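Local atomic coordinates of adenylyl-sulfate kinase 1, chloroplastic (Arabidopsis thaliana, PDB entry 3UIE), a protein that phosphorylates adenosine 5'-phosphosulfate at its 3'-hydroxyl with ATP in the chloroplast, making the activated sulfate 3'-phosphoadenylyl sulfate. Residues D16-R19 with Q23-C26; A114-L119 with N168-L173; S134-R139 with G143-A148; L147-K152 with T157-P162. All blocks are in the same frame, centred on the assembly; numbering follows the deposited sequence.

How the contacts relate
Contact 1 comes first in the chain; contact 2 spans a long interval that contains contacts 3 and then 4. All belong to a P-loop kinase fold with a five-stranded parallel sheet. Contact 1 leads helix 14-21 into strand 26-31, the middle strand; contact 2, with its centre 20 Å from that of contact 1, joins helix 109-117 to the start of strand 171-173. Contacts 3 and 4 lie on the opposite side of the chain's centre from contact 1, their centres 39 and 41 Å from its own. Their centres are 9 Å apart; they share helix 144-149, and the salt bridge Glu137-Arg149 ties them together. Both nucleotides bind at this end, whereas the second subunit touches contact 1.

Contact 1 of 4, residues D16-R19 with Q23-C26; sequences DRQR and QKGC
The turn that carries helix 14-21 into strand 26-31, the central strand of the parallel sheet, is held by Gln18, whose side chain reaches along the backbone of Gln23, Lys24 and Gly25. Its amide oxygen does the gripping: Gly25 N donates to Gln18 OE1 at 2.9 Å, with an N-H...O angle of 155°. The donor stands above the plane of the amide, 48° out of it, and thus away from a lone pair. With CG anti to the carbonyl carbon (chi1 -75°) and the chain extended beyond it, the amide passes alongside the loop. At the root of the side chain, Gln18 CB lies 3.1 Å from Gln23 O. The other end of the amide rests against the aliphatic part of Lys24, with Gln18 NE2 3.8 Å from Lys24 CG, the two side chains crossing at about a right angle.

Nearer the helix, a weak backbone bond from Gln23 N to Gln18 O (3.4 Å) helps close this helix-to-strand connection of the P-loop kinase fold. The Gln23 amide is bonded elsewhere, OE1 to Leu55 N and NE2 to Gly97 O, while Lys24 NZ is bonded to the carbonyls of Gly196 and Gln199 near the C-terminus. On the helix, Arg19 NH2 pairs with Asp16 OD1 at 3.1 Å, and Asp16 O accepts a hydrogen bond from Tyr50 OH of the second subunit.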
# COMPACT_ATOMS: atom_id res chain seq x y z
N ASP A 16 -6.00 9.12 15.00
CA ASP A 16 -5.72 10.50 14.62
C ASP A 16 -5.98 10.70 13.13
O ASP A 16 -6.57 11.70 12.72
CB ASP A 16 -4.28 10.90 14.99
CG ASP A 16 -4.01 10.81 16.47
OD1 ASP A 16 -4.80 11.38 17.26
OD2 ASP A 16 -3.03 10.14 16.85
N ARG A 17 -5.55 9.75 12.31
CA ARG A 17 -5.81 9.85 10.88
C ARG A 17 -7.32 9.77 10.61
O ARG A 17 -7.85 10.45 9.72
CB ARG A 17 -5.05 8.76 10.11
CG ARG A 17 -3.52 8.96 10.13
CD ARG A 17 -2.78 7.87 9.35
NE ARG A 17 -2.77 6.57 10.03
CZ ARG A 17 -1.83 6.22 10.91
NH1 ARG A 17 -0.87 7.08 11.20
NH2 ARG A 17 -1.86 5.02 11.51
N GLN A 18 -8.02 8.97 11.39
CA GLN A 18 -9.47 8.81 11.19
C GLN A 18 -10.18 10.11 11.56
O GLN A 18 -11.10 10.55 10.87
CB GLN A 18 -9.97 7.62 11.98
CG GLN A 18 -9.55 6.33 11.30
CD GLN A 18 -10.03 5.07 11.98
OE1 GLN A 18 -9.83 3.98 11.46
NE2 GLN A 18 -10.64 5.21 13.16
N ARG A 19 -9.71 10.74 12.63
CA ARG A 19 -10.24 12.01 13.08
C ARG A 19 -10.05 13.09 12.01
O ARG A 19 -10.93 13.91 11.77
CB ARG A 19 -9.52 12.42 14.36
CG ARG A 19 -10.16 13.55 15.12
CD ARG A 19 -9.78 13.47 16.59
NE ARG A 19 -8.34 13.32 16.76
CZ ARG A 19 -7.49 14.33 16.77
NH1 ARG A 19 -7.94 15.57 16.60
NH2 ARG A 19 -6.18 14.12 16.94
N GLN A 23 -13.65 9.39 9.01
CA GLN A 23 -14.10 8.07 8.58
C GLN A 23 -13.23 7.04 9.28
O GLN A 23 -12.25 7.40 9.93
CB GLN A 23 -13.96 7.89 7.07
CG GLN A 23 -12.49 7.97 6.60
CD GLN A 23 -12.37 8.04 5.09
OE1 GLN A 23 -13.03 8.85 4.45
NE2 GLN A 23 -11.52 7.19 4.52
N LYS A 24 -13.58 5.77 9.13
CA LYS A 24 -12.78 4.69 9.68
C LYS A 24 -12.12 3.87 8.58
O LYS A 24 -12.76 3.52 7.59
CB LYS A 24 -13.64 3.79 10.58
CG LYS A 24 -14.09 4.51 11.84
CD LYS A 24 -14.79 3.58 12.80
CE LYS A 24 -15.31 4.35 14.00
NZ LYS A 24 -16.44 5.26 13.64
N GLY A 25 -10.83 3.60 8.75
CA GLY A 25 -10.09 2.79 7.81
C GLY A 25 -10.66 1.38 7.81
O GLY A 25 -11.05 0.87 8.86
N CYS A 26 -10.73 0.76 6.65
CA CYS A 26 -11.26 -0.60 6.59
C CYS A 26 -10.89 -1.21 5.25
O CYS A 26 -10.37 -0.52 4.38
CB CYS A 26 -12.78 -0.61 6.79
SG CYS A 26 -13.71 0.47 5.65

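Contact 2 of 4, residues A114-L119 with N168-L173; sequences ACRSLL and NCEISL
Arg116 and Glu170 meet end-on in a two-pronged salt bridge. Arg116 NH1 lies 2.8 Å from Glu170 OE2 and Arg116 NH2 lies 2.9 Å from Glu170 OE1, so each terminal nitrogen takes one carboxylate oxygen. The second bond is the straighter, with an N-H...O angle of 168°, and uses the syn lone pair of OE1; OE2 is also approached from its syn side, but somewhat out of the carboxylate plane. Guanidinium and carboxylate planes are 26° apart, nearly coplanar, and the two chains come from opposite directions, so the acid sits at the edge of the guanidinium rather than over a face. The paired bonds restrict rotation of either group about its last single bond.

Arg116 leaves its helix with CG anti to the backbone N (chi1 172°) and spans the gap on a chain that is extended as far as CD and bends at chi3. Glu170 instead bends at chi2, which swings its carboxylate back toward the arginine. Glu126 fixes both partners from a second shell: its OE1 makes a salt bridge with Arg116 NH2, and its backbone N donates to Glu170 OE1. Two carboxylates thus share one arginine, an arrangement in which its positive charge probably offsets their mutual repulsion.

Strand 124-129, which carries Glu126, pairs with strand 171-173 through Ile171 and Leu173. The bridge therefore links helix 109-117 to the entrance of that end strand, where Glu170 also touches Tyr191 of helix 181-195.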
# COMPACT_ATOMS: atom_id res chain seq x y z
N ALA A 114 -7.20 -15.66 5.37
CA ALA A 114 -5.95 -15.18 5.96
C ALA A 114 -5.86 -13.65 5.88
O ALA A 114 -5.35 -13.01 6.79
CB ALA A 114 -4.75 -15.83 5.29
N CYS A 115 -6.40 -13.06 4.82
CA CYS A 115 -6.43 -11.61 4.72
C CYS A 115 -7.32 -11.04 5.80
O CYS A 115 -7.01 -10.01 6.41
CB CYS A 115 -6.94 -11.15 3.34
SG CYS A 115 -5.83 -11.58 2.01
N ARG A 116 -8.45 -11.70 6.04
CA ARG A 116 -9.36 -11.29 7.11
C ARG A 116 -8.68 -11.32 8.48
O ARG A 116 -8.89 -10.42 9.29
CB ARG A 116 -10.62 -12.20 7.12
CG ARG A 116 -11.53 -11.98 8.33
CD ARG A 116 -12.74 -12.96 8.31
NE ARG A 116 -13.62 -12.80 7.16
CZ ARG A 116 -14.69 -12.00 7.12
NH1 ARG A 116 -14.98 -11.24 8.16
NH2 ARG A 116 -15.43 -11.94 6.02
N SER A 117 -7.88 -12.35 8.73
CA SER A 117 -7.23 -12.49 10.03
C SER A 117 -6.16 -11.42 10.28
O SER A 117 -5.75 -11.20 11.42
CB SER A 117 -6.64 -13.89 10.20
OG SER A 117 -5.52 -14.07 9.36
N LEU A 118 -5.70 -10.77 9.21
CA LEU A 118 -4.71 -9.69 9.31
C LEU A 118 -5.32 -8.47 9.98
O LEU A 118 -4.60 -7.63 10.52
CB LEU A 118 -4.19 -9.28 7.93
CG LEU A 118 -3.32 -10.27 7.15
CD1 LEU A 118 -2.90 -9.68 5.80
CD2 LEU A 118 -2.11 -10.66 7.99
N LEU A 119 -6.64 -8.39 9.96
CA LEU A 119 -7.32 -7.18 10.40
C LEU A 119 -8.12 -7.41 11.67
O LEU A 119 -8.57 -8.52 11.93
CB LEU A 119 -8.24 -6.66 9.28
CG LEU A 119 -7.46 -5.96 8.17
CD1 LEU A 119 -7.79 -6.53 6.83
CD2 LEU A 119 -7.72 -4.46 8.21
N ASN A 168 -19.35 -17.17 4.70
CA ASN A 168 -19.97 -16.30 5.67
C ASN A 168 -19.63 -14.84 5.44
O ASN A 168 -19.11 -14.17 6.33
CB ASN A 168 -19.56 -16.71 7.09
CG ASN A 168 -20.51 -16.18 8.14
OD1 ASN A 168 -21.69 -15.95 7.86
ND2 ASN A 168 -20.00 -15.96 9.35
N CYS A 169 -19.91 -14.34 4.24
CA CYS A 169 -19.45 -12.99 3.92
C CYS A 169 -20.44 -11.97 4.47
O CYS A 169 -21.59 -12.31 4.75
CB CYS A 169 -19.26 -12.82 2.42
SG CYS A 169 -20.75 -13.04 1.47
N GLU A 170 -19.97 -10.74 4.64
CA GLU A 170 -20.77 -9.67 5.19
C GLU A 170 -21.83 -9.21 4.20
O GLU A 170 -22.94 -8.84 4.58
CB GLU A 170 -19.88 -8.48 5.57
CG GLU A 170 -19.12 -8.63 6.88
CD GLU A 170 -17.99 -9.64 6.83
OE1 GLU A 170 -17.51 -9.96 5.73
OE2 GLU A 170 -17.58 -10.13 7.91
N ILE A 171 -21.48 -9.22 2.91
CA ILE A 171 -22.40 -8.73 1.89
C ILE A 171 -22.34 -9.62 0.66
O ILE A 171 -21.26 -9.97 0.19
CB ILE A 171 -22.03 -7.29 1.44
CG1 ILE A 171 -21.96 -6.35 2.63
CG2 ILE A 171 -23.06 -6.76 0.44
CD1 ILE A 171 -21.53 -4.91 2.22
N SER A 172 -23.51 -10.04 0.17
CA SER A 172 -23.59 -10.77 -1.09
C SER A 172 -24.35 -9.94 -2.11
O SER A 172 -25.44 -9.45 -1.82
CB SER A 172 -24.28 -12.13 -0.89
OG SER A 172 -24.19 -12.91 -2.06
N LEU A 173 -23.80 -9.80 -3.31
CA LEU A 173 -24.40 -8.95 -4.34
C LEU A 173 -24.65 -9.70 -5.63
O LEU A 173 -23.98 -10.69 -5.92
CB LEU A 173 -23.50 -7.73 -4.62
CG LEU A 173 -23.19 -6.79 -3.46
CD1 LEU A 173 -22.12 -5.80 -3.91
CD2 LEU A 173 -24.43 -6.06 -3.02

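Contact 3 of 4, residues S134-R139 with G143-A148; sequences SVCEAR and GLYKLA. With ANP (phosphoaminophosphonic acid-adenylate ester), chain E.
Tyr145 lays one face of its ring over the backbone of Glu137, joining helices 133-139 and 144-149, a helical pair beside the nucleotide sites of this P-loop kinase. The contact is a CH-pi interaction: Glu137 CA lies 4.2 Å from the centroid of the Tyr145 ring, 25° off the ring normal and displaced toward the rim. Glu137 CG, anti to its backbone N (chi1 -173°), leads an extended chain past the root of the ring, with Glu137 CG 3.8 Å from Tyr145 CB. Here the carboxylate is turned 21° from the ring plane, and its OE2 goes on to a salt bridge with Arg149 NE. Farther along the ring, Cys136 CB packs 4.0 Å from Tyr145 CE2 and 3.6 Å from Tyr145 OH. The hydroxyl is hydrogen-bonded to Ser34 O in the ATP-binding loop, so the buried phenol links helix 144-149 to that loop, while Phe156 meets the ring edge-to-face.

From the same helix as Glu137, Arg139 reaches away from Tyr145 to the ATP analogue. Its chain runs extended from CG to NE and lays the guanidinium face-on against the adenine, toward N3. Arg139 NH1 bonds to Gly35 O, which helps fix the group there; one guanidinium face carries ANP N3 3.4 Å from its plane, and Arg139 NH2 comes within 3.4 Å of ANP C2.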
# COMPACT_ATOMS: atom_id res chain seq x y z
N SER A 134 -22.39 -19.12 -15.69
CA SER A 134 -23.06 -18.97 -16.98
C SER A 134 -23.27 -17.51 -17.37
O SER A 134 -23.13 -17.15 -18.53
CB SER A 134 -24.39 -19.74 -17.01
OG SER A 134 -25.31 -19.21 -16.07
N VAL A 135 -23.62 -16.67 -16.40
CA VAL A 135 -23.81 -15.25 -16.66
C VAL A 135 -22.47 -14.53 -16.92
O VAL A 135 -22.39 -13.68 -17.80
CB VAL A 135 -24.56 -14.56 -15.50
CG1 VAL A 135 -24.60 -13.04 -15.68
CG2 VAL A 135 -25.97 -15.13 -15.38
N CYS A 136 -21.44 -14.86 -16.14
CA CYS A 136 -20.12 -14.25 -16.36
C CYS A 136 -19.64 -14.61 -17.75
O CYS A 136 -19.06 -13.78 -18.46
CB CYS A 136 -19.11 -14.77 -15.34
SG CYS A 136 -19.52 -14.33 -13.65
N GLU A 137 -19.87 -15.86 -18.13
CA GLU A 137 -19.37 -16.36 -19.42
C GLU A 137 -20.15 -15.77 -20.61
O GLU A 137 -19.59 -15.58 -21.69
CB GLU A 137 -19.42 -17.89 -19.44
CG GLU A 137 -18.77 -18.52 -20.66
CD GLU A 137 -18.48 -19.99 -20.47
OE1 GLU A 137 -18.85 -20.54 -19.40
OE2 GLU A 137 -17.90 -20.61 -21.38
N ALA A 138 -21.43 -15.47 -20.40
CA ALA A 138 -22.20 -14.77 -21.43
C ALA A 138 -21.71 -13.32 -21.56
O ALA A 138 -21.68 -12.76 -22.66
CB ALA A 138 -23.70 -14.83 -21.12
N ARG A 139 -21.32 -12.70 -20.45
CA ARG A 139 -20.71 -11.38 -20.50
C ARG A 139 -19.35 -11.46 -21.20
O ARG A 139 -19.15 -10.85 -22.24
CB ARG A 139 -20.55 -10.80 -19.09
CG ARG A 139 -21.88 -10.49 -18.39
CD ARG A 139 -21.64 -10.14 -16.92
NE ARG A 139 -22.87 -9.81 -16.21
CZ ARG A 139 -22.91 -9.42 -14.94
NH1 ARG A 139 -21.78 -9.33 -14.25
NH2 ARG A 139 -24.06 -9.13 -14.36
N GLY A 143 -13.17 -11.70 -23.49
CA GLY A 143 -13.02 -12.90 -24.29
C GLY A 143 -12.20 -13.99 -23.63
O GLY A 143 -11.73 -14.92 -24.30
N LEU A 144 -12.03 -13.90 -22.32
CA LEU A 144 -11.17 -14.83 -21.60
C LEU A 144 -11.76 -16.22 -21.47
O LEU A 144 -11.04 -17.22 -21.56
CB LEU A 144 -10.84 -14.29 -20.20
CG LEU A 144 -9.96 -13.04 -20.19
CD1 LEU A 144 -9.86 -12.52 -18.77
CD2 LEU A 144 -8.60 -13.36 -20.76
N TYR A 145 -13.06 -16.30 -21.21
CA TYR A 145 -13.70 -17.60 -21.09
C TYR A 145 -13.59 -18.40 -22.38
O TYR A 145 -13.31 -19.60 -22.36
CB TYR A 145 -15.17 -17.46 -20.66
CG TYR A 145 -15.34 -17.13 -19.20
CD1 TYR A 145 -15.22 -18.12 -18.22
CD2 TYR A 145 -15.60 -15.83 -18.78
CE1 TYR A 145 -15.36 -17.81 -16.87
CE2 TYR A 145 -15.74 -15.52 -17.44
CZ TYR A 145 -15.62 -16.51 -16.49
OH TYR A 145 -15.77 -16.20 -15.15
N LYS A 146 -13.79 -17.74 -23.51
CA LYS A 146 -13.70 -18.45 -24.79
C LYS A 146 -12.28 -18.96 -25.05
O LYS A 146 -12.09 -20.07 -25.55
CB LYS A 146 -14.21 -17.60 -25.95
CG LYS A 146 -13.51 -16.27 -26.09
CD LYS A 146 -14.22 -15.36 -27.08
CE LYS A 146 -15.60 -14.97 -26.59
NZ LYS A 146 -16.22 -13.92 -27.44
N LEU A 147 -11.29 -18.15 -24.69
CA LEU A 147 -9.89 -18.55 -24.83
C LEU A 147 -9.60 -19.73 -23.88
O LEU A 147 -8.90 -20.67 -24.24
CB LEU A 147 -8.96 -17.37 -24.53
CG LEU A 147 -8.93 -16.27 -25.59
CD1 LEU A 147 -8.34 -14.99 -25.04
CD2 LEU A 147 -8.15 -16.73 -26.81
N ALA A 148 -10.17 -19.67 -22.68
CA ALA A 148 -10.02 -20.75 -21.71
C ALA A 148 -10.68 -22.05 -22.20
O ALA A 148 -10.08 -23.12 -22.11
CB ALA A 148 -10.60 -20.34 -20.36
PG ANP E . -12.28 -9.54 -13.81
O1G ANP E . -11.74 -10.40 -15.06
O2G ANP E . -11.44 -8.26 -13.81
O3G ANP E . -12.09 -10.33 -12.53
PB ANP E . -14.79 -8.28 -12.95
O1B ANP E . -14.08 -6.93 -12.59
O2B ANP E . -15.39 -9.12 -11.80
N3B ANP E . -13.86 -9.07 -14.15
PA ANP E . -16.18 -6.26 -14.52
O1A ANP E . -15.07 -5.89 -15.44
O2A ANP E . -16.45 -5.25 -13.46
O3A ANP E . -15.89 -7.71 -13.98
O5' ANP E . -17.52 -6.49 -15.33
C5' ANP E . -17.61 -7.36 -16.40
C4' ANP E . -18.62 -7.03 -17.35
O4' ANP E . -19.94 -7.19 -16.75
C3' ANP E . -18.46 -5.61 -17.69
O3' ANP E . -18.43 -5.45 -19.09
C2' ANP E . -19.60 -4.92 -17.11
O2' ANP E . -20.17 -4.01 -18.01
C1' ANP E . -20.59 -5.97 -16.79
N9 ANP E . -21.25 -5.66 -15.51
C8 ANP E . -20.60 -5.25 -14.41
N7 ANP E . -21.50 -5.07 -13.45
C5 ANP E . -22.72 -5.34 -13.95
C6 ANP E . -23.99 -5.30 -13.39
N6 ANP E . -24.17 -4.89 -12.01
N1 ANP E . -25.03 -5.65 -14.16
C2 ANP E . -24.85 -6.02 -15.45
N3 ANP E . -23.65 -6.06 -16.01
C4 ANP E . -22.57 -5.72 -15.28

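Contact 4 of 4, residues L147-K152 with T157-P162; sequences LARAGK and TGIDDP. With ADX (adenosine-5'-phosphosulfate), chain D.
Ile159 reaches from the loop that follows helix 144-149 back onto the last turn of that helix, touching Ala148 and Arg149. Its CB points toward the helix. From there Ile159 CG1, anti to the carbonyl carbon (chi1 -62°), lies 4.3 Å from Ala148 CB, an apolar contact at the buried side of the turn. Ile159 CD1 then stands over the centre of the Arg149 guanidinium, 3.4 Å above its plane and equally 3.4 Å from Arg149 CZ, with Arg149 NE next at 3.5 Å. Arg149 sets off away from the loop, but its bend at chi2 (-68°) brings the guanidinium back against the methyl.

Just beyond, the helix ends in a Schellman motif: Lys152 N bonds to Leu147 O and Gly151 N to Ala148 O, with Gly151 at positive phi. Two residues before Ile159, Thr157 borders the adenosine-5'-phosphosulfate pocket, with Thr157 N 3.5 Å from ADX N1.

With Glu137 at its edge, the guanidinium's charge is probably balanced there, and its face is left to meet the methyl by van der Waals contact.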
# COMPACT_ATOMS: atom_id res chain seq x y z
N LEU A 147 -11.29 -18.15 -24.69
CA LEU A 147 -9.89 -18.55 -24.83
C LEU A 147 -9.60 -19.73 -23.88
O LEU A 147 -8.90 -20.67 -24.24
CB LEU A 147 -8.96 -17.37 -24.53
CG LEU A 147 -8.93 -16.27 -25.59
CD1 LEU A 147 -8.34 -14.99 -25.04
CD2 LEU A 147 -8.15 -16.73 -26.81
N ALA A 148 -10.17 -19.67 -22.68
CA ALA A 148 -10.02 -20.75 -21.71
C ALA A 148 -10.68 -22.05 -22.20
O ALA A 148 -10.08 -23.12 -22.11
CB ALA A 148 -10.60 -20.34 -20.36
N ARG A 149 -11.91 -21.94 -22.69
CA ARG A 149 -12.64 -23.09 -23.23
C ARG A 149 -11.88 -23.72 -24.39
O ARG A 149 -11.89 -24.93 -24.56
CB ARG A 149 -14.03 -22.67 -23.71
CG ARG A 149 -14.99 -22.25 -22.61
CD ARG A 149 -15.38 -23.42 -21.74
NE ARG A 149 -16.52 -23.11 -20.88
CZ ARG A 149 -17.01 -23.94 -19.97
NH1 ARG A 149 -16.46 -25.13 -19.79
NH2 ARG A 149 -18.06 -23.58 -19.23
N ALA A 150 -11.22 -22.87 -25.18
CA ALA A 150 -10.48 -23.34 -26.35
C ALA A 150 -9.05 -23.79 -26.01
O ALA A 150 -8.26 -24.09 -26.91
CB ALA A 150 -10.46 -22.26 -27.42
N GLY A 151 -8.73 -23.83 -24.72
CA GLY A 151 -7.43 -24.33 -24.28
C GLY A 151 -6.25 -23.39 -24.46
O GLY A 151 -5.10 -23.77 -24.22
N LYS A 152 -6.51 -22.17 -24.90
CA LYS A 152 -5.46 -21.18 -25.07
C LYS A 152 -4.99 -20.62 -23.73
O LYS A 152 -3.82 -20.27 -23.57
CB LYS A 152 -5.94 -20.05 -25.99
CG LYS A 152 -6.38 -20.56 -27.35
CD LYS A 152 -6.62 -19.41 -28.32
CE LYS A 152 -5.38 -18.54 -28.47
NZ LYS A 152 -5.62 -17.40 -29.40
N THR A 157 -9.86 -19.70 -13.78
CA THR A 157 -10.83 -19.79 -12.69
C THR A 157 -12.26 -20.05 -13.18
O THR A 157 -12.78 -19.31 -14.01
CB THR A 157 -10.80 -18.51 -11.83
OG1 THR A 157 -9.51 -18.38 -11.24
CG2 THR A 157 -11.84 -18.58 -10.72
N GLY A 158 -12.89 -21.09 -12.65
CA GLY A 158 -14.28 -21.40 -12.97
C GLY A 158 -14.38 -22.41 -14.10
O GLY A 158 -15.44 -22.98 -14.34
N ILE A 159 -13.26 -22.64 -14.78
CA ILE A 159 -13.20 -23.57 -15.90
C ILE A 159 -12.27 -24.73 -15.57
O ILE A 159 -12.71 -25.88 -15.51
CB ILE A 159 -12.67 -22.87 -17.18
CG1 ILE A 159 -13.61 -21.74 -17.59
CG2 ILE A 159 -12.46 -23.88 -18.32
CD1 ILE A 159 -15.03 -22.17 -17.81
N ASP A 160 -11.00 -24.42 -15.33
CA ASP A 160 -9.98 -25.43 -15.05
C ASP A 160 -9.26 -25.18 -13.73
O ASP A 160 -8.22 -25.77 -13.45
CB ASP A 160 -8.96 -25.48 -16.20
CG ASP A 160 -9.56 -26.04 -17.48
OD1 ASP A 160 -9.30 -25.48 -18.57
OD2 ASP A 160 -10.30 -27.04 -17.38
N ASP A 161 -9.83 -24.30 -12.91
CA ASP A 161 -9.30 -24.02 -11.58
C ASP A 161 -10.48 -23.64 -10.69
O ASP A 161 -11.43 -23.01 -11.16
CB ASP A 161 -8.26 -22.90 -11.62
CG ASP A 161 -7.32 -22.93 -10.42
OD1 ASP A 161 -6.67 -23.98 -10.19
OD2 ASP A 161 -7.24 -21.92 -9.70
N PRO A 162 -10.45 -24.03 -9.42
CA PRO A 162 -11.67 -23.84 -8.62
C PRO A 162 -11.88 -22.40 -8.16
O PRO A 162 -10.92 -21.67 -7.92
CB PRO A 162 -11.45 -24.76 -7.42
CG PRO A 162 -9.97 -24.92 -7.31
CD PRO A 162 -9.44 -24.85 -8.72
SB ADX D . -6.39 -13.79 -8.67
O1B ADX D . -4.96 -13.89 -8.51
O2B ADX D . -6.94 -15.16 -8.77
O3B ADX D . -7.01 -13.12 -7.51
PA ADX D . -6.66 -11.50 -10.21
O1A ADX D . -5.44 -10.91 -9.56
O2A ADX D . -7.93 -10.76 -9.83
O3A ADX D . -6.74 -13.07 -9.94
O5' ADX D . -6.44 -11.39 -11.77
C5' ADX D . -7.51 -11.61 -12.64
C4' ADX D . -7.41 -11.00 -13.93
O4' ADX D . -6.32 -11.58 -14.64
C3' ADX D . -8.65 -11.29 -14.70
O3' ADX D . -9.22 -10.08 -15.10
C2' ADX D . -8.25 -11.95 -15.88
O2' ADX D . -8.49 -11.04 -16.90
C1' ADX D . -6.78 -12.16 -15.83
N9 ADX D . -6.43 -13.54 -15.98
C8 ADX D . -5.44 -14.02 -16.78
N7 ADX D . -5.35 -15.35 -16.61
C5 ADX D . -6.28 -15.72 -15.70
C6 ADX D . -6.66 -16.95 -15.13
N6 ADX D . -5.97 -18.14 -15.50
N1 ADX D . -7.67 -16.99 -14.23
C2 ADX D . -8.30 -15.86 -13.87
N3 ADX D . -7.96 -14.66 -14.40
C4 ADX D . -6.96 -14.56 -15.30